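Phosphonomutase (Burkholderia cenocepacia J2315, PDB 4MG4) is a probable enzyme of the phosphomutase family, built on a TIM barrel of eight parallel strands. Local coordinates at residues D162-A167 with E174-A179; V219-E224 with A237-G242. One frame throughout, in Å; residues are numbered along the deposited sequence.

Contact 1: D162-A167 with E174-A179; sequences DVFFKA and ERLLDA
The carbonyl oxygen of Leu176 is hydrogen-bonded to OG1 of Thr180, one turn further along helix 174-190, and is also touched by Val163, whose CG1 comes to 3.6 Å from Leu176 O. The site belongs to a TIM barrel: the loop that leaves strand 156-160 bends back onto the opening turns of the helix that follows, 174-190. No hydrogen bond joins the two segments, which meet mainly through apolar side chains that also touch the helix backbone. The loop is shaped by its own bonds, Lys166 N to Asp162 O and Ala167 N to Phe164 O, the latter closing a type I turn over 164-167. Val163 turns its CG1 anti to the backbone N (chi1 171°), and this methyl lies 3.8 Å from CD2 of Leu176 as the two side chains pass in opposite directions; Ala179 CB is a looser neighbour of the same methyl. The outer part of the Phe164 ring reaches the helix backbone, with CZ 3.5 Å from Leu177 N. Leu176 CB makes an off-centre CH-pi contact with this ring, 4.2 Å from its centroid and 29° from its normal. Around the ring, His172 packs edge-to-face and Leu205 of helix 203-212 adds a further contact; that helix also receives Leu177. Leu176 therefore divides its side chain among three loop residues: CB lies by the Phe164 ring, CD2 by Val163, and CD1 lies 3.6 Å from CB of Ala167.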
loop_
_atom_site.group_PDB
_atom_site.type_symbol
_atom_site.label_atom_id
_atom_site.label_comp_id
_atom_site.label_asym_id
_atom_site.label_seq_id
_atom_site.Cartn_x
_atom_site.Cartn_y
_atom_site.Cartn_z
ATOM N N ASP A 162 20.908 -11.832 -13.774
ATOM C CA ASP A 162 21.602 -11.200 -12.661
ATOM C C ASP A 162 23.115 -11.144 -12.779
ATOM O O ASP A 162 23.780 -10.859 -11.782
ATOM C CB ASP A 162 21.155 -11.858 -11.380
ATOM C CG ASP A 162 19.770 -11.425 -10.947
ATOM O OD1 ASP A 162 19.249 -10.378 -11.378
ATOM O OD2 ASP A 162 19.182 -12.143 -10.123
ATOM N N VAL A 163 23.675 -11.361 -13.966
ATOM C CA VAL A 163 25.139 -11.358 -14.145
ATOM C C VAL A 163 25.754 -10.114 -13.552
ATOM O O VAL A 163 26.768 -10.206 -12.820
ATOM C CB VAL A 163 25.542 -11.502 -15.630
ATOM C CG1 VAL A 163 27.056 -11.289 -15.844
ATOM C CG2 VAL A 163 25.160 -12.877 -16.115
ATOM N N PHE A 164 25.220 -8.947 -13.904
ATOM C CA PHE A 164 25.827 -7.687 -13.436
ATOM C C PHE A 164 25.347 -7.364 -12.040
ATOM O O PHE A 164 26.088 -6.796 -11.243
ATOM C CB PHE A 164 25.530 -6.518 -14.411
ATOM C CG PHE A 164 26.430 -6.477 -15.607
ATOM C CD1 PHE A 164 27.680 -5.920 -15.549
ATOM C CD2 PHE A 164 26.036 -6.992 -16.773
ATOM C CE1 PHE A 164 28.491 -5.901 -16.674
ATOM C CE2 PHE A 164 26.814 -6.938 -17.932
ATOM C CZ PHE A 164 28.064 -6.399 -17.862
ATOM N N PHE A 165 24.113 -7.737 -11.733
ATOM C CA PHE A 165 23.416 -7.363 -10.522
ATOM C C PHE A 165 24.158 -7.941 -9.300
ATOM O O PHE A 165 24.296 -7.260 -8.264
ATOM C CB PHE A 165 21.976 -7.923 -10.555
ATOM C CG PHE A 165 21.161 -7.531 -9.338
ATOM C CD1 PHE A 165 20.775 -6.215 -9.203
ATOM C CD2 PHE A 165 20.802 -8.465 -8.381
ATOM C CE1 PHE A 165 20.056 -5.814 -8.095
ATOM C CE2 PHE A 165 20.080 -8.065 -7.256
ATOM C CZ PHE A 165 19.711 -6.743 -7.136
ATOM N N LYS A 166 24.711 -9.143 -9.465
ATOM C CA LYS A 166 25.382 -9.869 -8.372
ATOM C C LYS A 166 26.883 -9.517 -8.288
ATOM O O LYS A 166 27.554 -9.918 -7.318
ATOM C CB LYS A 166 25.189 -11.361 -8.586
ATOM C CG LYS A 166 25.387 -12.283 -7.403
ATOM C CD LYS A 166 25.040 -13.706 -7.840
ATOM C CE LYS A 166 25.994 -14.219 -8.912
ATOM N NZ LYS A 166 27.366 -14.398 -8.368
ATOM N N ALA A 167 27.417 -8.755 -9.252
ATOM C CA ALA A 167 28.839 -8.385 -9.320
ATOM C C ALA A 167 29.093 -6.920 -8.897
ATOM O O ALA A 167 28.380 -6.020 -9.284
ATOM C CB ALA A 167 29.331 -8.586 -10.742
ATOM N N GLU A 174 34.104 -6.377 -20.045
ATOM C CA GLU A 174 33.697 -7.115 -21.248
ATOM C C GLU A 174 33.424 -8.569 -20.987
ATOM O O GLU A 174 32.519 -9.132 -21.634
ATOM C CB GLU A 174 34.738 -6.978 -22.389
ATOM C CG GLU A 174 34.172 -7.145 -23.808
ATOM C CD GLU A 174 35.255 -6.979 -24.899
ATOM O OE1 GLU A 174 35.673 -7.994 -25.495
ATOM O OE2 GLU A 174 35.725 -5.837 -25.156
ATOM N N ARG A 175 34.186 -9.230 -20.095
ATOM C CA ARG A 175 33.895 -10.648 -19.733
ATOM C C ARG A 175 32.470 -10.849 -19.171
ATOM O O ARG A 175 31.787 -11.861 -19.455
ATOM C CB ARG A 175 34.901 -11.206 -18.704
ATOM C CG ARG A 175 36.310 -11.467 -19.225
ATOM C CD ARG A 175 37.304 -11.886 -18.101
ATOM N NE ARG A 175 37.564 -10.844 -17.071
ATOM C CZ ARG A 175 38.287 -11.018 -15.940
ATOM N NH1 ARG A 175 38.883 -12.141 -15.635
ATOM N NH2 ARG A 175 38.420 -10.046 -15.100
ATOM N N LEU A 176 32.039 -9.923 -18.314
ATOM C CA LEU A 176 30.671 -9.982 -17.800
ATOM C C LEU A 176 29.650 -9.636 -18.861
ATOM O O LEU A 176 28.597 -10.276 -18.952
ATOM C CB LEU A 176 30.457 -9.076 -16.581
ATOM C CG LEU A 176 31.024 -9.521 -15.259
ATOM C CD1 LEU A 176 30.410 -8.682 -14.158
ATOM C CD2 LEU A 176 30.761 -10.962 -14.961
ATOM N N LEU A 177 29.993 -8.708 -19.744
ATOM C CA LEU A 177 29.095 -8.386 -20.858
ATOM C C LEU A 177 28.963 -9.616 -21.780
ATOM O O LEU A 177 27.888 -9.975 -22.245
ATOM C CB LEU A 177 29.636 -7.182 -21.660
ATOM C CG LEU A 177 28.967 -6.978 -23.031
ATOM C CD1 LEU A 177 27.553 -6.554 -22.789
ATOM C CD2 LEU A 177 29.744 -5.922 -23.837
ATOM N N ASP A 178 30.080 -10.304 -22.039
ATOM C CA ASP A 178 30.019 -11.468 -22.890
ATOM C C ASP A 178 29.169 -12.569 -22.266
ATOM O O ASP A 178 28.425 -13.256 -22.988
ATOM C CB ASP A 178 31.432 -11.980 -23.204
ATOM C CG ASP A 178 32.177 -11.052 -24.130
ATOM O OD1 ASP A 178 31.553 -10.241 -24.851
ATOM O OD2 ASP A 178 33.439 -11.173 -24.140
ATOM N N ALA A 179 29.267 -12.745 -20.954
ATOM C CA ALA A 179 28.452 -13.755 -20.261
ATOM C C ALA A 179 26.977 -13.383 -20.341
ATOM O O ALA A 179 26.107 -14.252 -20.475
ATOM C CB ALA A 179 28.850 -13.871 -18.819
#

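Contact 2: V219-E224 with A237-G242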
loop_
_atom_site.group_PDB
_atom_site.type_symbol
_atom_site.label_atom_id
_atom_site.label_comp_id
_atom_site.label_asym_id
_atom_site.label_seq_id
_atom_site.Cartn_x
_atom_site.Cartn_y
_atom_site.Cartn_z
ATOM N N VAL A 219 17.150 -1.632 -18.934
ATOM C CA VAL A 219 18.102 -1.337 -17.865
ATOM C C VAL A 219 17.347 -0.640 -16.740
ATOM O O VAL A 219 16.189 -0.205 -16.927
ATOM C CB VAL A 219 19.286 -0.475 -18.333
ATOM C CG1 VAL A 219 20.126 -1.226 -19.337
ATOM C CG2 VAL A 219 18.767 0.833 -18.905
ATOM N N MET A 220 17.992 -0.573 -15.564
ATOM C CA MET A 220 17.369 0.011 -14.350
ATOM C C MET A 220 18.018 1.375 -14.206
ATOM O O MET A 220 19.199 1.516 -14.464
ATOM C CB MET A 220 17.493 -0.926 -13.060
ATOM C CG MET A 220 16.252 -0.915 -12.057
ATOM S SD MET A 220 16.547 -2.002 -10.645
ATOM C CE MET A 220 17.471 -0.899 -9.605
ATOM N N ARG A 221 17.239 2.408 -13.885
ATOM C CA ARG A 221 17.814 3.711 -13.534
ATOM C C ARG A 221 17.936 3.750 -12.013
ATOM O O ARG A 221 16.984 3.437 -11.325
ATOM C CB ARG A 221 16.892 4.822 -13.992
ATOM C CG ARG A 221 16.996 5.130 -15.448
ATOM C CD ARG A 221 16.974 6.620 -15.742
ATOM N NE ARG A 221 17.838 7.356 -14.836
ATOM C CZ ARG A 221 17.460 8.314 -13.999
ATOM N NH1 ARG A 221 16.186 8.705 -13.912
ATOM N NH2 ARG A 221 18.376 8.876 -13.228
ATOM N N VAL A 222 19.106 4.046 -11.468
ATOM C CA VAL A 222 19.152 4.209 -9.989
ATOM C C VAL A 222 19.659 5.603 -9.633
ATOM O O VAL A 222 18.969 6.384 -8.981
ATOM C CB VAL A 222 19.941 3.082 -9.270
ATOM C CG1 VAL A 222 21.437 3.125 -9.581
ATOM C CG2 VAL A 222 19.711 3.149 -7.769
ATOM N N ALA A 223 20.837 5.940 -10.108
ATOM C CA ALA A 223 21.424 7.203 -9.711
ATOM C C ALA A 223 20.768 8.255 -10.575
ATOM O O ALA A 223 19.889 7.939 -11.400
ATOM C CB ALA A 223 22.922 7.163 -9.938
ATOM N N GLU A 224 21.211 9.496 -10.428
ATOM C CA GLU A 224 20.881 10.519 -11.398
ATOM C C GLU A 224 21.438 10.158 -12.775
ATOM O O GLU A 224 20.853 10.568 -13.772
ATOM C CB GLU A 224 21.446 11.894 -10.981
ATOM N N ALA A 237 15.543 -0.004 -24.835
ATOM C CA ALA A 237 14.146 -0.095 -25.168
ATOM C C ALA A 237 13.158 0.025 -23.995
ATOM O O ALA A 237 11.958 0.241 -24.188
ATOM C CB ALA A 237 13.916 -1.413 -25.911
ATOM N N ARG A 238 13.663 -0.154 -22.784
ATOM C CA ARG A 238 12.807 -0.199 -21.616
ATOM C C ARG A 238 13.616 0.241 -20.383
ATOM O O ARG A 238 14.783 -0.182 -20.209
ATOM C CB ARG A 238 12.272 -1.604 -21.454
ATOM C CG ARG A 238 11.422 -1.861 -20.196
ATOM C CD ARG A 238 10.741 -3.230 -20.345
ATOM N NE ARG A 238 10.138 -3.718 -19.119
ATOM C CZ ARG A 238 9.371 -4.818 -19.056
ATOM N NH1 ARG A 238 9.059 -5.500 -20.148
ATOM N NH2 ARG A 238 8.972 -5.251 -17.851
ATOM N N ILE A 239 13.008 1.053 -19.518
ATOM C CA ILE A 239 13.668 1.586 -18.344
ATOM C C ILE A 239 12.813 1.281 -17.088
ATOM O O ILE A 239 11.617 1.579 -17.078
ATOM C CB ILE A 239 13.906 3.102 -18.467
ATOM C CG1 ILE A 239 14.926 3.343 -19.584
ATOM C CG2 ILE A 239 14.380 3.661 -17.142
ATOM C CD1 ILE A 239 15.080 4.771 -19.988
ATOM N N SER A 240 13.451 0.682 -16.094
ATOM C CA SER A 240 12.915 0.288 -14.801
ATOM C C SER A 240 13.504 1.111 -13.702
ATOM O O SER A 240 14.595 1.688 -13.854
ATOM C CB SER A 240 13.373 -1.225 -14.513
ATOM O OG SER A 240 12.776 -1.964 -15.398
ATOM N N HIS A 241 12.751 1.194 -12.597
ATOM C CA HIS A 241 13.208 1.971 -11.426
ATOM C C HIS A 241 13.208 1.178 -10.108
ATOM O O HIS A 241 13.478 1.749 -9.004
ATOM C CB HIS A 241 12.331 3.252 -11.302
ATOM C CG HIS A 241 12.393 4.152 -12.496
ATOM N ND1 HIS A 241 11.506 4.065 -13.553
ATOM C CD2 HIS A 241 13.271 5.133 -12.830
ATOM C CE1 HIS A 241 11.824 4.965 -14.474
ATOM N NE2 HIS A 241 12.877 5.639 -14.046
ATOM N N GLY A 242 12.939 -0.127 -10.174
ATOM C CA GLY A 242 12.862 -0.940 -8.955
ATOM C C GLY A 242 11.930 -0.334 -7.937
ATOM O O GLY A 242 10.877 0.188 -8.277
#
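Val219 and Ile239 pair in parallel, as do Met220 and Ser240, where strands 217-220 and 238-240 lie side by side in the TIM barrel. Three backbone bonds join them. Val219 N donates to Arg238 O at 3.1 Å, the most bent of the three with 147° at the hydrogen; Asn218 ND2 adds a weak bond to the same carbonyl oxygen. Next, Ser240 N reaches Val219 O at 3.0 Å, and Val219 O also receives a CA-H...O contact from Ile239 CA at 3.4 Å. Beyond the last bridged pair, Arg221 N meets Ser240 O at 2.7 Å, with 166° at the hydrogen. Met220 CA supplements it with a CA-H...O contact to Ser240 O at 3.3 Å.

Four side-chain polar atoms have partners outside the two segments: Ser240 OG bonds to Asn218 ND2, Arg221 NE to Pro226 O, Arg238 NH1 to His22 NE2 and His241 ND1 to Leu30 O. The backbone N of Gly242, by contrast, is buried by this contact with no partner in the model; Met220 SD lies 4.1 Å from it.

Arg221 contributes its aliphatic part across the contact. CG, anti to the carbonyl carbon (chi1 -79°), packs 3.4 Å from Ile239 CG2, and CB lies 3.8 Å from CD2 of the His241 ring, whose rotation the Leu30 bond and stacking on Phe31 should restrain.

Helix 228-234 makes the crossover of this beta-alpha-beta unit, and its Leu231 packs on Val219, Arg221 and Ile239; on the other face of the sheet Met220 and Ser240 touch Phe196 of strand 194-196, while strand 28-33 flanks 238-240 and closes the barrel.

The two contacts lie within one barrel, their centres about 17 Å apart and their nearest atoms about 6 Å apart, without touching. Both are partly buried, but the centre of contact 2 lies about 11 Å from the centre of the chain, that of contact 1 about 18 Å. They share no segment: contact 1 sets a loop after strand 156-160 against the outer helix 174-190, whereas contact 2 joins neighbouring strands, 217-220 and 238-240, and the loops that continue from them. Their chemistry follows this placing. Methyl groups and an aromatic ring make the loop-helix contact, while main-chain hydrogen bonds dominate between the strands, with side-chain packing added on both faces.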